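Local atomic coordinates of uncharacterized protein (PDB entry 4W9R), a protein that is of unknown function but belongs to the putative esterase family of alpha/beta-hydrolases, and may therefore hydrolyse ester bonds. Residues K188-Q191 with F192-M196; S216-A219 with A220-Q223; P276-N279 with D280-T284. One frame throughout, in Å; residues are numbered along the deposited sequence.

Contact 1 of 3, residues K188-Q191 with F192-M196; sequences KAIQ and FERAM
Ile190 and Arg194, one turn apart, touch through their side chains on helix 183-196, the crossover helix of the beta-alpha-beta unit that joins strands 171-180 and 205-213 in the alpha/beta-hydrolase fold. The backbone bonds run from residue i+4 back to i: Phe192 N to Lys188 O, Glu193 N to Ala189 O and Arg194 N to Ile190 O span 2.9 to 3.0 Å. The next, Ala195 N to Gln191 O, is longer at 3.3 Å. Ile190 CG2 meets the Arg194 guanidinium obliquely, 3.5 Å from Arg194 NH1; this methyl lies anti to the isoleucine's backbone nitrogen. The arginine chain runs extended as far as CD and then bends at chi3 (-71°), which turns the guanidinium back along the helix to the isoleucine methyl; its atoms are poorly ordered, so the contact is probably loose. On the buried side Ala189 and selenomethionine Met196 lean on strand 171-180. The Phe192 ring has Ala189 O near its plane at one edge and makes an edge-to-face pair with Phe127. The buried Glu193 carboxylate is held from outside the two segments: its OE2 forms a salt bridge with Arg197 and its OE1 a hydrogen bond with Tyr207 OH, so both oxygens are engaged, probably stabilising the charge in this setting. A water bridges the two segments, donating to Ile190 O at 3.0 Å and to Glu193 OE2 at 2.7 Å.

Contact 2 of 3, residues S216-A219 with A220-Q223; sequences SVNA and AKLQ
The carboxamide of Gln223 reaches back one turn to the carbonyl of Ala219, in the first turns of helix 217-232, which follows strand 205-213 of the alpha/beta-hydrolase sheet. Gln223 NE2 lies 3.3 Å from Ala219 O and stands above that carbonyl plane, 67° out of it, so it does not point along a lone pair; the oxygen in turn sits 18° out of the glutamine's amide plane. The same oxygen accepts a weak bond from Gln223 N, so backbone and side chain of one residue share it. The other flat group, the Asn218 amide, lies alongside Lys221 with both side chains pointing the same way: Asn218 OD1 is 3.4 Å from Lys221 CE. This turn sits at the dimer interface, where Gln223 OE1 is hydrogen-bonded to Gln227 NE2 and Asn218 ND2 to Glu62 OE2, both of the second subunit, whose Tyr56 and Tyr57 also pack here. With CG anti to its carbonyl carbon and a bend at chi3 (-71°), the lysine chain turns past Asn218 and Val217 and ends in a salt bridge between Lys221 NZ and Glu123; Val217 CG1 is 4.2 Å from Lys221 CE. Along the backbone, Ala220 N binds Ser216 O and Lys221 N binds Val217 O, both at 3.0 Å, while the bond from Leu222 N to Asn218 O is weak. Ser216, at the N-cap position, makes no side-chain cap; its backbone nitrogen binds a glycerol, probably from the crystallisation liquor. The Ala220 methyl rests on the preceding turn, with Ala220 CB 3.4 Å from Val217 O.

Contact 3 of 3, residues P276-N279 with D280-T284; sequences PILN and DVMAT
Ile277 and Asp280 meet at the N-terminal end of helix 278-290, in the all-helical C-terminal part of the chain that follows the alpha/beta-hydrolase domain. Ile277 occupies the N-cap position and holds CG1 between its backbone nitrogen and carbonyl carbon (chi1 55°), the crowded position, which carries the branch forward to the carboxylate of Asp280: Ile277 CG1 lies 3.5 Å from Asp280 CG and Ile277 CD1 3.5 Å from Asp280 OD1. The carboxylate is fixed by several polar partners. Asn279 ND2 binds Asp280 OD1 at 3.1 Å, meeting it almost head-on, with OD1 in the asparagine's amide plane, although amide and carboxylate planes stand 57° apart. Ile239 N also donates to OD1, and Tyr263 OH is hydrogen-bonded to OD2. Near the N-terminal end of the helix and with these partners, the carboxylate is probably stabilised as an anion. Asn279 ND2 is shared with Ile239 O, which ties the helix start to the segment leading into the helical part. On another flank Leu278 CD1 lies 3.7 Å from CE of selenomethionine Met282, whose chain folds at chi2 (-52°) so that the methyl comes back toward the leucine. Pro276 CB touches Val281 CG2 at 4.0 Å, and helices 294-306 and 314-325 pack against that valine. Backbone bonds take up Ile277 O, reached by Val281 N and weakly by Asp280 N, and Leu278 O, reached by Met282 N at 2.9 Å. One turn on, Asp280 O accepts both Thr284 N and the hydroxyl, with Thr284 OG1 2.8 Å away from Asp280 O.

Going from the N terminus, contacts 1, 2 and 3 follow in series, each confined to neighbouring turns of a single helix, so none closes a long loop and none nests in or crosses another. Contact 1 lies on the crossover between strands 171-180 and 205-213. Contact 2 opens the next helix, 217-232, and links the outermost strand, 205-213, to the second subunit, which touches neither of the other contacts. The centres of contacts 1 and 2 are 19 Å apart. Helices 241-248 and 255-270 lead on to contact 3 in the helical C-terminal part, its centre 43 Å from that of contact 1 and 37 Å from that of contact 2.

Contact 1 of 3, residues K188-Q191 with F192-M196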
loop_
_atom_site.group_PDB
_atom_site.type_symbol
_atom_site.label_atom_id
_atom_site.label_comp_id
_atom_site.label_asym_id
_atom_site.label_seq_id
_atom_site.Cartn_x
_atom_site.Cartn_y
_atom_site.Cartn_z
ATOM N N LYS B 188 -0.188 -24.940 -1.297
ATOM C CA LYS B 188 1.172 -25.238 -1.728
ATOM C C LYS B 188 2.166 -24.279 -1.081
ATOM O O LYS B 188 3.287 -24.664 -0.752
ATOM C CB LYS B 188 1.283 -25.174 -3.254
ATOM C CG LYS B 188 0.524 -26.282 -3.971
ATOM C CD LYS B 188 0.899 -26.370 -5.443
ATOM C CE LYS B 188 0.556 -25.089 -6.186
ATOM N NZ LYS B 188 0.914 -25.179 -7.630
ATOM N N ALA B 189 1.742 -23.034 -0.889
ATOM C CA ALA B 189 2.582 -22.024 -0.257
ATOM C C ALA B 189 2.886 -22.390 1.193
ATOM O O ALA B 189 4.028 -22.282 1.643
ATOM C CB ALA B 189 1.914 -20.660 -0.330
ATOM N N ILE B 190 1.860 -22.823 1.918
ATOM C CA ILE B 190 2.019 -23.202 3.318
ATOM C C ILE B 190 2.894 -24.445 3.462
ATOM O O ILE B 190 3.779 -24.490 4.317
ATOM C CB ILE B 190 0.653 -23.448 3.990
ATOM C CG1 ILE B 190 -0.004 -22.114 4.345
ATOM C CG2 ILE B 190 0.807 -24.294 5.245
ATOM C CD1 ILE B 190 -1.201 -22.254 5.249
ATOM N N GLN B 191 2.646 -25.443 2.620
ATOM C CA GLN B 191 3.445 -26.665 2.623
ATOM C C GLN B 191 4.917 -26.354 2.372
ATOM O O GLN B 191 5.801 -26.911 3.026
ATOM C CB GLN B 191 2.934 -27.650 1.570
ATOM C CG GLN B 191 1.530 -28.169 1.821
ATOM C CD GLN B 191 1.030 -29.048 0.691
ATOM O OE1 GLN B 191 1.800 -29.782 0.072
ATOM N NE2 GLN B 191 -0.267 -28.971 0.410
ATOM N N PHE B 192 5.170 -25.459 1.420
ATOM C CA PHE B 192 6.530 -25.046 1.093
ATOM C C PHE B 192 7.176 -24.315 2.263
ATOM O O PHE B 192 8.329 -24.579 2.609
ATOM C CB PHE B 192 6.535 -24.158 -0.154
ATOM C CG PHE B 192 7.847 -23.466 -0.405
ATOM C CD1 PHE B 192 8.906 -24.149 -0.981
ATOM C CD2 PHE B 192 8.018 -22.132 -0.069
ATOM C CE1 PHE B 192 10.114 -23.514 -1.213
ATOM C CE2 PHE B 192 9.225 -21.492 -0.298
ATOM C CZ PHE B 192 10.274 -22.184 -0.873
ATOM N N GLU B 193 6.425 -23.400 2.869
ATOM C CA GLU B 193 6.938 -22.591 3.970
ATOM C C GLU B 193 7.277 -23.455 5.182
ATOM O O GLU B 193 8.297 -23.242 5.838
ATOM C CB GLU B 193 5.926 -21.508 4.354
ATOM C CG GLU B 193 6.490 -20.393 5.226
ATOM C CD GLU B 193 6.501 -20.740 6.704
ATOM O OE1 GLU B 193 7.302 -20.139 7.452
ATOM O OE2 GLU B 193 5.704 -21.608 7.120
ATOM N N ARG B 194 6.420 -24.429 5.470
ATOM C CA ARG B 194 6.638 -25.338 6.591
ATOM C C ARG B 194 7.937 -26.123 6.418
ATOM O O ARG B 194 8.673 -26.344 7.380
ATOM C CB ARG B 194 5.456 -26.299 6.742
ATOM C CG ARG B 194 5.639 -27.340 7.836
ATOM C CD ARG B 194 4.407 -28.224 7.998
ATOM N NE ARG B 194 3.281 -27.504 8.589
ATOM C CZ ARG B 194 2.230 -27.064 7.906
ATOM N NH1 ARG B 194 2.150 -27.272 6.599
ATOM N NH2 ARG B 194 1.254 -26.419 8.531
ATOM N N ALA B 195 8.218 -26.531 5.184
ATOM C CA ALA B 195 9.428 -27.288 4.883
ATOM C C ALA B 195 10.664 -26.398 4.933
ATOM O O ALA B 195 11.772 -26.870 5.193
ATOM C CB ALA B 195 9.310 -27.954 3.518
HETATM N N MSE B 196 10.466 -25.109 4.684
HETATM C CA MSE B 196 11.566 -24.153 4.645
HETATM C C MSE B 196 12.029 -23.753 6.047
HETATM O O MSE B 196 13.204 -23.455 6.259
HETATM C CB MSE B 196 11.151 -22.915 3.845
HETATM C CG MSE B 196 12.226 -21.845 3.736
HETATM SE SE MSE B 196 11.821 -20.450 2.431
HETATM C CE MSE B 196 10.025 -19.971 3.021
HETATM O O HOH W 1 3.347 -22.810 6.721
#

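Contact 2 of 3, residues S216-A219 with A220-Q223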
loop_
_atom_site.group_PDB
_atom_site.type_symbol
_atom_site.label_atom_id
_atom_site.label_comp_id
_atom_site.label_asym_id
_atom_site.label_seq_id
_atom_site.Cartn_x
_atom_site.Cartn_y
_atom_site.Cartn_z
ATOM N N SER B 216 -8.162 -11.201 0.467
ATOM C CA SER B 216 -7.976 -11.385 -0.965
ATOM C C SER B 216 -6.496 -11.280 -1.311
ATOM O O SER B 216 -5.739 -10.584 -0.631
ATOM C CB SER B 216 -8.784 -10.360 -1.761
ATOM O OG SER B 216 -10.172 -10.637 -1.691
ATOM N N VAL B 217 -6.095 -11.973 -2.371
ATOM C CA VAL B 217 -4.693 -12.056 -2.763
ATOM C C VAL B 217 -4.070 -10.695 -3.061
ATOM O O VAL B 217 -3.042 -10.336 -2.486
ATOM C CB VAL B 217 -4.523 -12.954 -3.998
ATOM C CG1 VAL B 217 -3.106 -12.867 -4.527
ATOM C CG2 VAL B 217 -4.884 -14.387 -3.656
ATOM N N ASN B 218 -4.697 -9.944 -3.958
ATOM C CA ASN B 218 -4.151 -8.666 -4.400
ATOM C C ASN B 218 -4.053 -7.639 -3.277
ATOM O O ASN B 218 -3.120 -6.838 -3.242
ATOM C CB ASN B 218 -4.991 -8.110 -5.549
ATOM C CG ASN B 218 -4.887 -8.955 -6.803
ATOM O OD1 ASN B 218 -3.833 -9.520 -7.097
ATOM N ND2 ASN B 218 -5.983 -9.050 -7.547
ATOM N N ALA B 219 -5.011 -7.670 -2.358
ATOM C CA ALA B 219 -4.989 -6.773 -1.210
ATOM C C ALA B 219 -3.881 -7.173 -0.241
ATOM O O ALA B 219 -3.284 -6.326 0.422
ATOM C CB ALA B 219 -6.334 -6.771 -0.508
ATOM N N ALA B 220 -3.614 -8.472 -0.164
ATOM C CA ALA B 220 -2.574 -8.989 0.716
ATOM C C ALA B 220 -1.185 -8.626 0.203
ATOM O O ALA B 220 -0.276 -8.362 0.990
ATOM C CB ALA B 220 -2.704 -10.493 0.866
ATOM N N LYS B 221 -1.027 -8.612 -1.116
ATOM C CA LYS B 221 0.258 -8.282 -1.720
ATOM C C LYS B 221 0.646 -6.834 -1.439
ATOM O O LYS B 221 1.814 -6.539 -1.190
ATOM C CB LYS B 221 0.230 -8.541 -3.227
ATOM C CG LYS B 221 0.170 -10.015 -3.589
ATOM C CD LYS B 221 0.508 -10.253 -5.052
ATOM C CE LYS B 221 -0.597 -9.768 -5.969
ATOM N NZ LYS B 221 -0.297 -10.083 -7.393
ATOM N N LEU B 222 -0.335 -5.936 -1.476
ATOM C CA LEU B 222 -0.090 -4.533 -1.162
ATOM C C LEU B 222 0.387 -4.385 0.274
ATOM O O LEU B 222 1.348 -3.667 0.550
ATOM C CB LEU B 222 -1.348 -3.691 -1.376
ATOM C CG LEU B 222 -1.813 -3.460 -2.812
ATOM C CD1 LEU B 222 -3.028 -2.547 -2.828
ATOM C CD2 LEU B 222 -0.694 -2.887 -3.671
ATOM N N GLN B 223 -0.291 -5.076 1.185
ATOM C CA GLN B 223 0.068 -5.029 2.595
ATOM C C GLN B 223 1.421 -5.691 2.827
ATOM O O GLN B 223 2.147 -5.331 3.753
ATOM C CB GLN B 223 -1.011 -5.702 3.444
ATOM C CG GLN B 223 -2.374 -5.037 3.339
ATOM C CD GLN B 223 -3.430 -5.743 4.165
ATOM O OE1 GLN B 223 -3.311 -5.850 5.386
ATOM N NE2 GLN B 223 -4.469 -6.235 3.500
#

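Contact 3 of 3, residues P276-N279 with D280-T284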
loop_
_atom_site.group_PDB
_atom_site.type_symbol
_atom_site.label_atom_id
_atom_site.label_comp_id
_atom_site.label_asym_id
_atom_site.label_seq_id
_atom_site.Cartn_x
_atom_site.Cartn_y
_atom_site.Cartn_z
ATOM N N PRO B 276 23.406 12.157 11.167
ATOM C CA PRO B 276 22.589 12.094 12.383
ATOM C C PRO B 276 21.574 13.227 12.449
ATOM O O PRO B 276 21.926 14.394 12.275
ATOM C CB PRO B 276 23.621 12.218 13.506
ATOM C CG PRO B 276 24.895 11.735 12.901
ATOM C CD PRO B 276 24.848 12.176 11.470
ATOM N N ILE B 277 20.319 12.871 12.698
ATOM C CA ILE B 277 19.245 13.849 12.786
ATOM C C ILE B 277 19.197 14.472 14.177
ATOM O O ILE B 277 19.526 13.820 15.170
ATOM C CB ILE B 277 17.886 13.220 12.445
ATOM C CG1 ILE B 277 17.618 12.008 13.337
ATOM C CG2 ILE B 277 17.851 12.812 10.980
ATOM C CD1 ILE B 277 16.290 11.336 13.068
ATOM N N LEU B 278 18.799 15.741 14.232
ATOM C CA LEU B 278 18.762 16.501 15.478
ATOM C C LEU B 278 17.981 15.786 16.580
ATOM O O LEU B 278 18.337 15.870 17.755
ATOM C CB LEU B 278 18.160 17.884 15.229
ATOM C CG LEU B 278 18.288 18.887 16.376
ATOM C CD1 LEU B 278 19.753 19.119 16.713
ATOM C CD2 LEU B 278 17.598 20.194 16.023
ATOM N N ASN B 279 16.923 15.083 16.190
ATOM C CA ASN B 279 16.121 14.311 17.132
ATOM C C ASN B 279 16.944 13.231 17.829
ATOM O O ASN B 279 16.868 13.070 19.049
ATOM C CB ASN B 279 14.929 13.678 16.409
ATOM C CG ASN B 279 14.121 12.759 17.306
ATOM O OD1 ASN B 279 13.239 13.207 18.040
ATOM N ND2 ASN B 279 14.411 11.462 17.243
ATOM N N ASP B 280 17.736 12.500 17.050
ATOM C CA ASP B 280 18.556 11.419 17.585
ATOM C C ASP B 280 19.706 11.949 18.436
ATOM O O ASP B 280 20.094 11.328 19.426
ATOM C CB ASP B 280 19.099 10.553 16.447
ATOM C CG ASP B 280 18.038 9.658 15.838
ATOM O OD1 ASP B 280 16.845 9.850 16.154
ATOM O OD2 ASP B 280 18.398 8.766 15.041
ATOM N N VAL B 281 20.251 13.096 18.045
ATOM C CA VAL B 281 21.341 13.707 18.795
ATOM C C VAL B 281 20.856 14.209 20.151
ATOM O O VAL B 281 21.478 13.945 21.180
ATOM C CB VAL B 281 21.979 14.874 18.018
ATOM C CG1 VAL B 281 23.020 15.578 18.876
ATOM C CG2 VAL B 281 22.600 14.370 16.725
HETATM N N MSE B 282 19.735 14.923 20.148
HETATM C CA MSE B 282 19.174 15.474 21.377
HETATM C C MSE B 282 18.703 14.381 22.330
HETATM O O MSE B 282 18.780 14.538 23.548
HETATM C CB MSE B 282 18.020 16.425 21.057
HETATM C CG MSE B 282 18.469 17.723 20.411
HETATM SE SE MSE B 282 19.876 18.594 21.446
HETATM C CE MSE B 282 20.219 20.117 20.278
ATOM N N ALA B 283 18.219 13.277 21.773
ATOM C CA ALA B 283 17.806 12.138 22.583
ATOM C C ALA B 283 19.009 11.559 23.314
ATOM O O ALA B 283 18.917 11.173 24.479
ATOM C CB ALA B 283 17.143 11.079 21.721
ATOM N N THR B 284 20.140 11.511 22.620
ATOM C CA THR B 284 21.377 11.013 23.201
ATOM C C THR B 284 21.874 11.965 24.282
ATOM O O THR B 284 22.301 11.537 25.355
ATOM C CB THR B 284 22.468 10.833 22.129
ATOM O OG1 THR B 284 21.961 10.028 21.057
ATOM C CG2 THR B 284 23.700 10.166 22.724
#